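PDB 3MCW: putative hydrolase from Chromobacterium violaceum, which probably acts as a hydrolase of the isochorismatase family, related to nicotinamidases, though its natural substrate is not established. Local coordinates for residues I18-A23 / P80-R85; R51-I56 / A189-I194; G87-A92 / E105-A110; V141-D146 / M169-L174. All coordinates share one frame; numbering follows the deposited sequence.

Interaction 1 (I18-A23 / P80-R85); sequences IDMQQA and PEVEPR
Selenomethionine Met20 and Val82 bring the two loops closest, with their CA atoms 7.2 Å apart, while Gln22 and Pro80 lie 8.5 Å apart between CA atoms. Met20 is the centre of an inverse gamma turn just after the end of strand 14-18, and its CB bond points at the other loop. The touching is done by the base of the side chain: Met20 CB lies 3.5 Å from Val82 CG2. With CG1 of Val82 anti to the carbonyl carbon (chi1 -69°), CG2 is the branch between the backbone N and that carbon, and it also comes to 3.9 Å from Met20 O. Met20 and Val82 both pack on Cys41 of helix 37-51. At the outer end Gln22 reaches across Pro80 at about a right angle, NE2 lying 4.1 Å from ring atom CD of Pro80. Next to Met20, Asp19 forms a salt bridge with Lys93, consistent with the Asp-Lys pair of nicotinamidase-like active sites; Ser126, weakly hydrogen-bonded to Asp19, probably occupies the place of the catalytic cysteine. Between the two loops the contact is purely van der Waals; the Gln22 amide nitrogen is hydrogen-bonded to Phe78 O and meets Pro80 by packing alone.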
loop_
_atom_site.group_PDB
_atom_site.type_symbol
_atom_site.label_atom_id
_atom_site.label_comp_id
_atom_site.label_asym_id
_atom_site.label_seq_id
_atom_site.Cartn_x
_atom_site.Cartn_y
_atom_site.Cartn_z
ATOM N N ILE A 18 7.106 -13.817 0.254
ATOM C CA ILE A 18 7.768 -12.517 0.226
ATOM C C ILE A 18 8.837 -12.352 1.297
ATOM O O ILE A 18 8.546 -12.312 2.496
ATOM C CB ILE A 18 6.712 -11.407 0.267
ATOM C CG1 ILE A 18 5.811 -11.496 -0.976
ATOM C CG2 ILE A 18 7.397 -10.020 0.483
ATOM C CD1 ILE A 18 4.624 -10.541 -0.893
ATOM N N ASP A 19 10.067 -12.241 0.833
ATOM C CA ASP A 19 11.173 -11.708 1.601
ATOM C C ASP A 19 11.505 -12.471 2.893
ATOM O O ASP A 19 11.960 -11.888 3.869
ATOM C CB ASP A 19 10.972 -10.215 1.926
ATOM C CG ASP A 19 10.906 -9.321 0.720
ATOM O OD1 ASP A 19 11.108 -9.762 -0.413
ATOM O OD2 ASP A 19 10.593 -8.105 0.925
HETATM N N MSE A 20 11.335 -13.782 2.859
HETATM C CA MSE A 20 11.567 -14.639 4.029
HETATM C C MSE A 20 13.050 -14.977 4.121
HETATM O O MSE A 20 13.463 -16.107 3.906
HETATM C CB MSE A 20 10.679 -15.869 3.974
HETATM C CG MSE A 20 9.236 -15.517 4.238
HETATM SE SE MSE A 20 8.887 -14.998 6.084
HETATM C CE MSE A 20 8.775 -16.950 6.577
ATOM N N GLN A 21 13.818 -13.957 4.456
ATOM C CA GLN A 21 15.267 -13.945 4.496
ATOM C C GLN A 21 15.732 -13.780 5.938
ATOM O O GLN A 21 15.017 -13.275 6.807
ATOM C CB GLN A 21 15.823 -12.859 3.586
ATOM C CG GLN A 21 15.601 -13.142 2.110
ATOM C CD GLN A 21 15.609 -11.884 1.276
ATOM O OE1 GLN A 21 14.547 -11.304 1.025
ATOM N NE2 GLN A 21 16.805 -11.436 0.859
ATOM N N GLN A 22 16.952 -14.240 6.195
ATOM C CA GLN A 22 17.472 -14.274 7.555
ATOM C C GLN A 22 17.630 -12.878 8.161
ATOM O O GLN A 22 17.623 -12.740 9.381
ATOM C CB GLN A 22 18.763 -15.069 7.614
ATOM C CG GLN A 22 18.522 -16.551 7.259
ATOM C CD GLN A 22 19.773 -17.370 7.134
ATOM O OE1 GLN A 22 20.717 -17.139 7.836
ATOM N NE2 GLN A 22 19.782 -18.317 6.203
ATOM N N ALA A 23 17.686 -11.850 7.324
ATOM C CA ALA A 23 17.724 -10.450 7.744
ATOM C C ALA A 23 16.704 -10.126 8.795
ATOM O O ALA A 23 16.988 -9.344 9.714
ATOM C CB ALA A 23 17.485 -9.528 6.538
ATOM N N PRO A 80 16.022 -21.093 6.141
ATOM C CA PRO A 80 16.090 -22.481 5.725
ATOM C C PRO A 80 14.708 -23.141 5.591
ATOM O O PRO A 80 14.565 -23.992 4.711
ATOM C CB PRO A 80 16.926 -23.143 6.824
ATOM C CG PRO A 80 16.932 -22.173 7.943
ATOM C CD PRO A 80 16.728 -20.835 7.407
ATOM N N GLU A 81 13.713 -22.683 6.371
ATOM C CA GLU A 81 12.369 -23.243 6.353
ATOM C C GLU A 81 11.728 -23.128 4.987
ATOM O O GLU A 81 10.820 -23.883 4.657
ATOM C CB GLU A 81 11.445 -22.559 7.377
ATOM C CG GLU A 81 11.774 -22.809 8.815
ATOM C CD GLU A 81 12.677 -21.760 9.420
ATOM O OE1 GLU A 81 13.394 -21.054 8.694
ATOM O OE2 GLU A 81 12.675 -21.673 10.657
ATOM N N VAL A 82 12.134 -22.099 4.238
ATOM C CA VAL A 82 11.508 -21.772 2.962
ATOM C C VAL A 82 12.551 -21.522 1.870
ATOM O O VAL A 82 12.321 -20.796 0.916
ATOM C CB VAL A 82 10.548 -20.576 3.095
ATOM C CG1 VAL A 82 9.304 -20.999 3.931
ATOM C CG2 VAL A 82 11.246 -19.341 3.692
ATOM N N GLU A 83 13.671 -22.218 1.959
ATOM C CA GLU A 83 14.723 -22.028 0.968
ATOM C C GLU A 83 14.251 -22.551 -0.398
ATOM O O GLU A 83 13.714 -23.658 -0.500
ATOM C CB GLU A 83 16.041 -22.712 1.392
ATOM C CG GLU A 83 17.256 -22.520 0.451
ATOM C CD GLU A 83 18.400 -23.465 0.816
ATOM O OE1 GLU A 83 18.379 -23.996 1.955
ATOM O OE2 GLU A 83 19.299 -23.679 -0.026
ATOM N N PRO A 84 14.499 -21.767 -1.465
ATOM C CA PRO A 84 14.169 -22.280 -2.790
ATOM C C PRO A 84 14.967 -23.519 -3.148
ATOM O O PRO A 84 16.064 -23.739 -2.656
ATOM C CB PRO A 84 14.498 -21.104 -3.713
ATOM C CG PRO A 84 14.432 -19.891 -2.827
ATOM C CD PRO A 84 14.959 -20.357 -1.502
ATOM N N ARG A 85 14.424 -24.282 -4.077
ATOM C CA ARG A 85 15.080 -25.439 -4.636
ATOM C C ARG A 85 15.312 -25.279 -6.121
ATOM O O ARG A 85 14.809 -24.344 -6.747
ATOM C CB ARG A 85 14.264 -26.663 -4.320
ATOM C CG ARG A 85 14.377 -27.015 -2.867
ATOM C CD ARG A 85 13.532 -28.177 -2.512
ATOM N NE ARG A 85 13.568 -28.428 -1.071
ATOM C CZ ARG A 85 12.713 -29.218 -0.428
ATOM N NH1 ARG A 85 11.789 -29.937 -1.073
ATOM N NH2 ARG A 85 12.801 -29.334 0.881
#

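Interaction 2 (R51-I56 / A189-I194); sequences RGLPLI and AALGNI. With EDO (1,2-ethanediol), chain K; EDO (1,2-ethanediol), chain L.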
loop_
_atom_site.group_PDB
_atom_site.type_symbol
_atom_site.label_atom_id
_atom_site.label_comp_id
_atom_site.label_asym_id
_atom_site.label_seq_id
_atom_site.Cartn_x
_atom_site.Cartn_y
_atom_site.Cartn_z
ATOM N N ARG A 51 2.044 -30.801 -4.896
ATOM C CA ARG A 51 0.962 -30.745 -5.861
ATOM C C ARG A 51 1.425 -30.234 -7.222
ATOM O O ARG A 51 0.641 -30.255 -8.187
ATOM C CB ARG A 51 -0.190 -29.902 -5.318
ATOM C CG ARG A 51 -0.947 -30.555 -4.145
ATOM C CD ARG A 51 -2.002 -29.607 -3.623
ATOM N NE ARG A 51 -2.773 -30.136 -2.489
ATOM C CZ ARG A 51 -3.735 -31.036 -2.570
ATOM N NH1 ARG A 51 -4.083 -31.571 -3.737
ATOM N NH2 ARG A 51 -4.367 -31.439 -1.457
ATOM N N GLY A 52 2.666 -29.774 -7.327
ATOM C CA GLY A 52 3.145 -29.256 -8.598
ATOM C C GLY A 52 2.469 -27.973 -9.042
ATOM O O GLY A 52 2.333 -27.733 -10.240
ATOM N N LEU A 53 2.072 -27.145 -8.090
ATOM C CA LEU A 53 1.385 -25.891 -8.379
ATOM C C LEU A 53 2.391 -24.736 -8.538
ATOM O O LEU A 53 3.523 -24.808 -8.066
ATOM C CB LEU A 53 0.393 -25.611 -7.246
ATOM C CG LEU A 53 -0.809 -26.517 -7.227
ATOM C CD1 LEU A 53 -1.553 -26.331 -5.898
ATOM C CD2 LEU A 53 -1.714 -26.172 -8.419
ATOM N N PRO A 54 1.962 -23.638 -9.178
ATOM C CA PRO A 54 2.868 -22.555 -9.462
ATOM C C PRO A 54 3.341 -21.831 -8.186
ATOM O O PRO A 54 2.537 -21.591 -7.287
ATOM C CB PRO A 54 2.021 -21.613 -10.344
ATOM C CG PRO A 54 0.845 -22.307 -10.735
ATOM C CD PRO A 54 0.642 -23.427 -9.789
ATOM N N LEU A 55 4.609 -21.434 -8.153
ATOM C CA LEU A 55 5.140 -20.763 -6.988
ATOM C C LEU A 55 6.260 -19.834 -7.384
ATOM O O LEU A 55 7.021 -20.098 -8.325
ATOM C CB LEU A 55 5.456 -21.693 -5.832
ATOM C CG LEU A 55 6.622 -22.575 -6.068
ATOM C CD1 LEU A 55 7.756 -21.909 -5.481
ATOM C CD2 LEU A 55 6.405 -23.930 -5.373
ATOM N N ILE A 56 6.341 -18.707 -6.695
ATOM C CA ILE A 56 7.407 -17.710 -6.908
ATOM C C ILE A 56 7.897 -17.252 -5.533
ATOM O O ILE A 56 7.092 -16.836 -4.676
ATOM C CB ILE A 56 6.911 -16.494 -7.722
ATOM C CG1 ILE A 56 6.493 -16.921 -9.137
ATOM C CG2 ILE A 56 7.945 -15.393 -7.747
ATOM C CD1 ILE A 56 5.820 -15.804 -9.928
ATOM N N ALA A 189 -6.952 -26.781 2.881
ATOM C CA ALA A 189 -8.195 -27.514 2.654
ATOM C C ALA A 189 -8.747 -27.207 1.266
ATOM O O ALA A 189 -9.213 -28.098 0.548
ATOM C CB ALA A 189 -9.205 -27.169 3.730
ATOM N N ALA A 190 -8.677 -25.943 0.853
ATOM C CA ALA A 190 -9.205 -25.535 -0.453
ATOM C C ALA A 190 -8.435 -26.186 -1.607
ATOM O O ALA A 190 -9.039 -26.525 -2.649
ATOM C CB ALA A 190 -9.188 -24.015 -0.596
ATOM N N LEU A 191 -7.133 -26.403 -1.441
ATOM C CA LEU A 191 -6.369 -27.102 -2.476
ATOM C C LEU A 191 -6.938 -28.490 -2.766
ATOM O O LEU A 191 -6.973 -28.914 -3.910
ATOM C CB LEU A 191 -4.918 -27.253 -2.081
ATOM C CG LEU A 191 -4.073 -25.997 -1.988
ATOM C CD1 LEU A 191 -2.659 -26.326 -1.570
ATOM C CD2 LEU A 191 -4.087 -25.220 -3.318
ATOM N N GLY A 192 -7.363 -29.185 -1.719
ATOM C CA GLY A 192 -7.934 -30.506 -1.854
ATOM C C GLY A 192 -9.258 -30.577 -2.583
ATOM O O GLY A 192 -9.668 -31.667 -2.958
ATOM N N ASN A 193 -9.925 -29.432 -2.751
ATOM C CA ASN A 193 -11.215 -29.346 -3.441
ATOM C C ASN A 193 -11.110 -28.954 -4.903
ATOM O O ASN A 193 -12.110 -29.017 -5.627
ATOM C CB ASN A 193 -12.164 -28.394 -2.706
ATOM C CG ASN A 193 -12.497 -28.850 -1.310
ATOM O OD1 ASN A 193 -12.654 -28.020 -0.400
ATOM N ND2 ASN A 193 -12.583 -30.153 -1.114
ATOM N N ILE A 194 -9.909 -28.624 -5.376
ATOM C CA ILE A 194 -9.752 -28.198 -6.752
ATOM C C ILE A 194 -10.143 -29.309 -7.716
ATOM O O ILE A 194 -10.882 -29.081 -8.671
ATOM C CB ILE A 194 -8.325 -27.728 -7.020
ATOM C CG1 ILE A 194 -8.100 -26.401 -6.281
ATOM C CG2 ILE A 194 -8.070 -27.573 -8.548
ATOM C CD1 ILE A 194 -6.698 -25.906 -6.370
HETATM C C1 EDO K . -4.958 -29.500 -7.099
HETATM O O1 EDO K . -5.674 -30.377 -7.999
HETATM C C2 EDO K . -3.532 -29.935 -7.014
HETATM O O2 EDO K . -3.373 -31.134 -6.259
HETATM C C1 EDO L . 6.012 -20.211 -11.662
HETATM O O1 EDO L . 7.048 -19.647 -10.901
HETATM C C2 EDO L . 6.318 -21.685 -11.765
HETATM O O2 EDO L . 6.041 -22.325 -10.509
#
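Helix 37-51 ends in a Schellman motif closed by Gly52, and the side chain of Arg51, just before it, lies over the end of helix 184-191 near the C-terminus. The guanidinium presents one face to Leu191, whose carbonyl carbon C sits 4.0 Å above its centre; Arg51 NE is 3.6 Å from Leu191 CB, and Arg51 NH2 is 3.7 Å from Gly192 CA. An extended chain from CG to NE carries the charged group this far, the two side chains crossing obliquely. In the guanidinium plane, at its edge, O2 of a 1,2-ethanediol (chain K) accepts a hydrogen bond of 2.7 Å from Arg51 NH1, bent to 156°. This molecule, probably from the crystallisation liquor, also rests against Ile194, the last residue of a type I turn that begins at Leu191. The contact thus joins the connection between helix 37-51 and strand 55-60 of the parallel sheet to the chain following the last helix. Further along, Leu53 and Leu191 run antiparallel alongside one another, Leu53 CD1 meeting Leu191 CD2 at 3.8 Å, and Trp48 of helix 37-51 packs on both leucines. Where strand 55-60 begins, a second ethanediol (chain L) binds the backbone of Leu55: its O2 accepts from Leu55 N at 2.9 Å (165°), and its O1 donates to Leu55 O at 2.6 Å.

Interaction 3 (G87-A92 / E105-A110); sequences GETVIA and EALLRA. With EDO (1,2-ethanediol), chain L.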
loop_
_atom_site.group_PDB
_atom_site.type_symbol
_atom_site.label_atom_id
_atom_site.label_comp_id
_atom_site.label_asym_id
_atom_site.label_seq_id
_atom_site.Cartn_x
_atom_site.Cartn_y
_atom_site.Cartn_z
ATOM N N GLY A 87 15.462 -24.897 -9.918
ATOM C CA GLY A 87 14.433 -24.727 -10.914
ATOM C C GLY A 87 13.270 -23.864 -10.484
ATOM O O GLY A 87 12.433 -23.524 -11.305
ATOM N N GLU A 88 13.163 -23.545 -9.204
ATOM C CA GLU A 88 12.044 -22.695 -8.737
ATOM C C GLU A 88 12.329 -21.246 -9.075
ATOM O O GLU A 88 13.464 -20.778 -9.018
ATOM C CB GLU A 88 11.822 -22.870 -7.233
ATOM C CG GLU A 88 11.308 -24.263 -6.904
ATOM C CD GLU A 88 11.021 -24.488 -5.448
ATOM O OE1 GLU A 88 11.513 -23.720 -4.582
ATOM O OE2 GLU A 88 10.347 -25.499 -5.153
ATOM N N THR A 89 11.263 -20.522 -9.422
ATOM C CA THR A 89 11.361 -19.119 -9.778
ATOM C C THR A 89 11.620 -18.245 -8.553
ATOM O O THR A 89 10.873 -18.284 -7.588
ATOM C CB THR A 89 10.117 -18.635 -10.490
ATOM O OG1 THR A 89 9.870 -19.495 -11.608
ATOM C CG2 THR A 89 10.193 -17.179 -10.913
ATOM N N VAL A 90 12.682 -17.462 -8.639
ATOM C CA VAL A 90 13.032 -16.451 -7.637
ATOM C C VAL A 90 13.120 -15.122 -8.363
ATOM O O VAL A 90 13.823 -15.029 -9.379
ATOM C CB VAL A 90 14.391 -16.768 -6.954
ATOM C CG1 VAL A 90 14.759 -15.672 -5.956
ATOM C CG2 VAL A 90 14.381 -18.145 -6.289
ATOM N N ILE A 91 12.387 -14.121 -7.877
ATOM C CA ILE A 91 12.391 -12.779 -8.419
ATOM C C ILE A 91 12.905 -11.833 -7.369
ATOM O O ILE A 91 12.367 -11.764 -6.261
ATOM C CB ILE A 91 11.020 -12.330 -8.917
ATOM C CG1 ILE A 91 10.550 -13.255 -10.060
ATOM C CG2 ILE A 91 11.000 -10.878 -9.318
ATOM C CD1 ILE A 91 9.175 -12.977 -10.574
ATOM N N ALA A 92 13.974 -11.113 -7.686
ATOM C CA ALA A 92 14.564 -10.148 -6.802
ATOM C C ALA A 92 13.942 -8.768 -7.004
ATOM O O ALA A 92 13.680 -8.349 -8.143
ATOM C CB ALA A 92 16.094 -10.054 -7.041
ATOM N N GLU A 105 4.268 -8.789 -12.909
ATOM C CA GLU A 105 2.934 -8.702 -13.477
ATOM C C GLU A 105 2.851 -9.362 -14.863
ATOM O O GLU A 105 1.935 -10.151 -15.138
ATOM C CB GLU A 105 2.433 -7.256 -13.571
ATOM C CG GLU A 105 1.018 -7.174 -14.096
ATOM C CD GLU A 105 0.485 -5.764 -14.290
ATOM O OE1 GLU A 105 1.222 -4.789 -14.062
ATOM O OE2 GLU A 105 -0.694 -5.657 -14.674
ATOM N N ALA A 106 3.826 -9.047 -15.721
ATOM C CA ALA A 106 3.796 -9.621 -17.064
ATOM C C ALA A 106 3.927 -11.146 -17.034
ATOM O O ALA A 106 3.305 -11.845 -17.829
ATOM C CB ALA A 106 4.874 -8.979 -17.934
ATOM N N LEU A 107 4.762 -11.670 -16.144
ATOM C CA LEU A 107 4.925 -13.113 -16.018
ATOM C C LEU A 107 3.615 -13.769 -15.591
ATOM O O LEU A 107 3.196 -14.799 -16.133
ATOM C CB LEU A 107 6.059 -13.410 -15.008
ATOM C CG LEU A 107 6.268 -14.887 -14.733
ATOM C CD1 LEU A 107 6.797 -15.599 -15.965
ATOM C CD2 LEU A 107 7.176 -15.083 -13.510
ATOM N N LEU A 108 2.956 -13.195 -14.579
ATOM C CA LEU A 108 1.690 -13.739 -14.119
ATOM C C LEU A 108 0.645 -13.757 -15.235
ATOM O O LEU A 108 -0.022 -14.764 -15.465
ATOM C CB LEU A 108 1.184 -12.941 -12.907
ATOM C CG LEU A 108 2.047 -12.979 -11.636
ATOM C CD1 LEU A 108 1.482 -12.030 -10.585
ATOM C CD2 LEU A 108 2.118 -14.393 -11.066
ATOM N N ARG A 109 0.520 -12.629 -15.924
ATOM C CA ARG A 109 -0.512 -12.531 -16.954
ATOM C C ARG A 109 -0.220 -13.454 -18.149
ATOM O O ARG A 109 -1.131 -14.051 -18.694
ATOM C CB ARG A 109 -0.691 -11.101 -17.430
ATOM C CG ARG A 109 -1.192 -10.144 -16.332
ATOM C CD ARG A 109 -1.617 -8.830 -16.924
ATOM N NE ARG A 109 -2.008 -7.845 -15.923
ATOM C CZ ARG A 109 -3.128 -7.873 -15.248
ATOM N NH1 ARG A 109 -4.050 -8.798 -15.468
ATOM N NH2 ARG A 109 -3.310 -6.943 -14.321
ATOM N N ALA A 110 1.058 -13.609 -18.514
ATOM C CA ALA A 110 1.416 -14.462 -19.662
ATOM C C ALA A 110 1.032 -15.913 -19.401
ATOM O O ALA A 110 0.735 -16.681 -20.341
ATOM C CB ALA A 110 2.885 -14.355 -19.965
HETATM C C1 EDO L . 6.012 -20.211 -11.662
HETATM O O1 EDO L . 7.048 -19.647 -10.901
HETATM C C2 EDO L . 6.318 -21.685 -11.765
HETATM O O2 EDO L . 6.041 -22.325 -10.509
#
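Ile91 and Leu107 meet methyl to methyl, and the flat groups belong to the far side of the helix, where Arg109 holds Glu105 at its guanidinium edge. There NE and NH2 of Arg109 approach side-on and both donate to Glu105 OE2, at 2.8 Å from NE and 2.9 Å from NH2. The acceptor lies in the guanidinium plane, whereas the donors reach OE2 on its anti side, somewhat out of the carboxylate plane. This salt bridge spans one helical turn, and Arg109 NH2 also bonds Leu137 O. Helix 104-111 packs on one face of the parallel sheet near its edge strand 89-93, as the helix of a beta-alpha-beta crossover between parallel strands 89-93 and 115-121 that passes over strands 55-60 and 14-18. Leu107 makes the contact: CG anti to the backbone N (chi1 177°), with chi2 at 67°, turns CD2 toward the strand, 4.1 Å from Ile91 CD1. The two side chains come from opposing sides and pass each other at their ends, and Ile56 of strand 55-60 touches both. Thr89 CG2 stands farther off, 4.5 Å from Leu107 CD2. The Thr89 hydroxyl turns instead to a 1,2-ethanediol (chain L), OG1 lying 2.9 Å from its O1.

Interaction 4 (V141-D146 / M169-L174); sequences VCLAED and MSLANL
Strand 140-149 is covered by helix 163-174 in the buried layer between the sheet and the second subunit, with Leu143 and Leu171 at the centre of the contact. Leu143 reaches out with CG anti to its own backbone N (chi1 -179°), and its CD2 stands before two leucines one helical turn apart: Leu143 CD2 is 3.7 Å from Leu174 CD1 and 3.8 Å from Leu171 CD2. It meets Leu174 at about a right angle and Leu171 at a slant. Where the strand turns its corner, Glu145 lies across Leu171, with Leu171 CD1 3.7 Å from Glu145 CB. A first torsion of 67° and a bend at chi2 (85°) make the carboxylate cross over the leucine's end, bringing Glu145 OE1 to 3.7 Å from Leu171 CD1. That oxygen takes a hydrogen bond from His167 NE2, one turn before Leu171 in helix 163-174, so the acid's polar end is tied to the same helix that its aliphatic part packs on. In this alpha/beta fold Val127 of helix 123-136 also packs on Leu143, and Val181 of strand 180-182 on Leu171. Across the dimer interface Trp156 of the second subunit covers Leu171, and Met169 meets its counterpart.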
loop_
_atom_site.group_PDB
_atom_site.type_symbol
_atom_site.label_atom_id
_atom_site.label_comp_id
_atom_site.label_asym_id
_atom_site.label_seq_id
_atom_site.Cartn_x
_atom_site.Cartn_y
_atom_site.Cartn_z
ATOM N N VAL A 141 -6.432 -12.167 -4.672
ATOM C CA VAL A 141 -5.400 -12.428 -3.680
ATOM C C VAL A 141 -5.990 -13.007 -2.405
ATOM O O VAL A 141 -6.944 -12.470 -1.844
ATOM C CB VAL A 141 -4.634 -11.140 -3.303
ATOM C CG1 VAL A 141 -3.590 -11.433 -2.262
ATOM C CG2 VAL A 141 -4.066 -10.481 -4.543
ATOM N N CYS A 142 -5.408 -14.125 -1.966
ATOM C CA CYS A 142 -5.653 -14.678 -0.609
ATOM C C CYS A 142 -4.396 -14.427 0.183
ATOM O O CYS A 142 -3.317 -14.883 -0.179
ATOM C CB CYS A 142 -5.897 -16.193 -0.588
ATOM S SG CYS A 142 -7.344 -16.736 -1.473
ATOM N N LEU A 143 -4.528 -13.703 1.290
ATOM C CA LEU A 143 -3.408 -13.392 2.163
ATOM C C LEU A 143 -3.430 -14.372 3.320
ATOM O O LEU A 143 -4.377 -14.367 4.127
ATOM C CB LEU A 143 -3.519 -11.943 2.650
ATOM C CG LEU A 143 -2.388 -11.500 3.556
ATOM C CD1 LEU A 143 -1.031 -11.628 2.915
ATOM C CD2 LEU A 143 -2.611 -10.035 3.933
ATOM N N ALA A 144 -2.419 -15.239 3.414
ATOM C CA ALA A 144 -2.311 -16.261 4.457
ATOM C C ALA A 144 -1.706 -15.602 5.680
ATOM O O ALA A 144 -0.488 -15.593 5.880
ATOM C CB ALA A 144 -1.476 -17.457 3.977
ATOM N N GLU A 145 -2.562 -15.035 6.517
ATOM C CA GLU A 145 -2.079 -14.106 7.534
ATOM C C GLU A 145 -1.230 -14.765 8.626
ATOM O O GLU A 145 -0.383 -14.142 9.223
ATOM C CB GLU A 145 -3.219 -13.264 8.125
ATOM C CG GLU A 145 -4.216 -14.039 8.923
ATOM C CD GLU A 145 -3.810 -14.245 10.375
ATOM O OE1 GLU A 145 -3.051 -13.423 10.929
ATOM O OE2 GLU A 145 -4.290 -15.244 10.965
ATOM N N ASP A 146 -1.512 -16.045 8.902
ATOM C CA ASP A 146 -0.711 -16.809 9.862
ATOM C C ASP A 146 0.684 -17.132 9.372
ATOM O O ASP A 146 1.545 -17.521 10.146
ATOM C CB ASP A 146 -1.446 -18.059 10.333
ATOM C CG ASP A 146 -1.762 -19.040 9.223
ATOM O OD1 ASP A 146 -2.095 -18.610 8.094
ATOM O OD2 ASP A 146 -1.753 -20.261 9.478
HETATM N N MSE A 169 -4.092 -4.095 12.242
HETATM C CA MSE A 169 -4.518 -2.902 11.521
HETATM C C MSE A 169 -4.292 -3.089 10.020
HETATM O O MSE A 169 -5.160 -2.749 9.195
HETATM C CB MSE A 169 -3.860 -1.637 12.114
HETATM C CG MSE A 169 -4.425 -1.285 13.493
HETATM SE SE MSE A 169 -3.714 0.308 14.361
HETATM C CE MSE A 169 -4.684 1.531 13.323
ATOM N N SER A 170 -3.136 -3.628 9.638
ATOM C CA SER A 170 -2.903 -3.876 8.208
ATOM C C SER A 170 -3.869 -4.875 7.627
ATOM O O SER A 170 -4.408 -4.657 6.547
ATOM C CB SER A 170 -1.482 -4.331 7.947
ATOM O OG SER A 170 -0.558 -3.287 8.113
ATOM N N LEU A 171 -4.149 -5.961 8.345
ATOM C CA LEU A 171 -5.122 -6.925 7.841
ATOM C C LEU A 171 -6.496 -6.282 7.617
ATOM O O LEU A 171 -7.176 -6.581 6.653
ATOM C CB LEU A 171 -5.263 -8.134 8.765
ATOM C CG LEU A 171 -4.065 -9.070 8.895
ATOM C CD1 LEU A 171 -4.464 -10.228 9.802
ATOM C CD2 LEU A 171 -3.476 -9.489 7.547
ATOM N N ALA A 172 -6.927 -5.440 8.547
ATOM C CA ALA A 172 -8.215 -4.778 8.401
ATOM C C ALA A 172 -8.240 -3.857 7.179
ATOM O O ALA A 172 -9.260 -3.775 6.497
ATOM C CB ALA A 172 -8.564 -4.014 9.658
ATOM N N ASN A 173 -7.156 -3.137 6.947
ATOM C CA ASN A 173 -7.070 -2.270 5.760
ATOM C C ASN A 173 -7.019 -3.060 4.461
ATOM O O ASN A 173 -7.496 -2.586 3.432
ATOM C CB ASN A 173 -5.865 -1.332 5.868
ATOM C CG ASN A 173 -6.071 -0.176 6.890
ATOM O OD1 ASN A 173 -7.212 0.154 7.261
ATOM N ND2 ASN A 173 -4.983 0.375 7.357
ATOM N N LEU A 174 -6.447 -4.254 4.504
ATOM C CA LEU A 174 -6.290 -5.082 3.323
ATOM C C LEU A 174 -7.534 -5.888 2.967
ATOM O O LEU A 174 -7.843 -6.058 1.782
ATOM C CB LEU A 174 -5.087 -6.011 3.493
ATOM C CG LEU A 174 -3.729 -5.340 3.450
ATOM C CD1 LEU A 174 -2.619 -6.286 3.858
ATOM C CD2 LEU A 174 -3.449 -4.800 2.021
#

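In the fold
Interaction 4 is the buried contact of the four, next to the dimer interface: leucines, with one acid tied back to the helix. Interactions 1 and 2 are partly buried; the first is apolar packing between two loops, the second lays a guanidinium over a helix end. Interaction 3 is a surface contact with the smallest interface, thin methyl packing between strand and helix. Interactions 2 and 3 lie on the neighbouring strands 55-60 and 89-93 and share one ethanediol molecule. Interaction 1 meets interaction 3 where Pro84 packs on Val90. Interactions 2, 3 and 4 reach one parallel sheet; interaction 4 lies on the opposite side of the chain's centre from interactions 1 and 3, its centre about 20 and 22 Å from theirs.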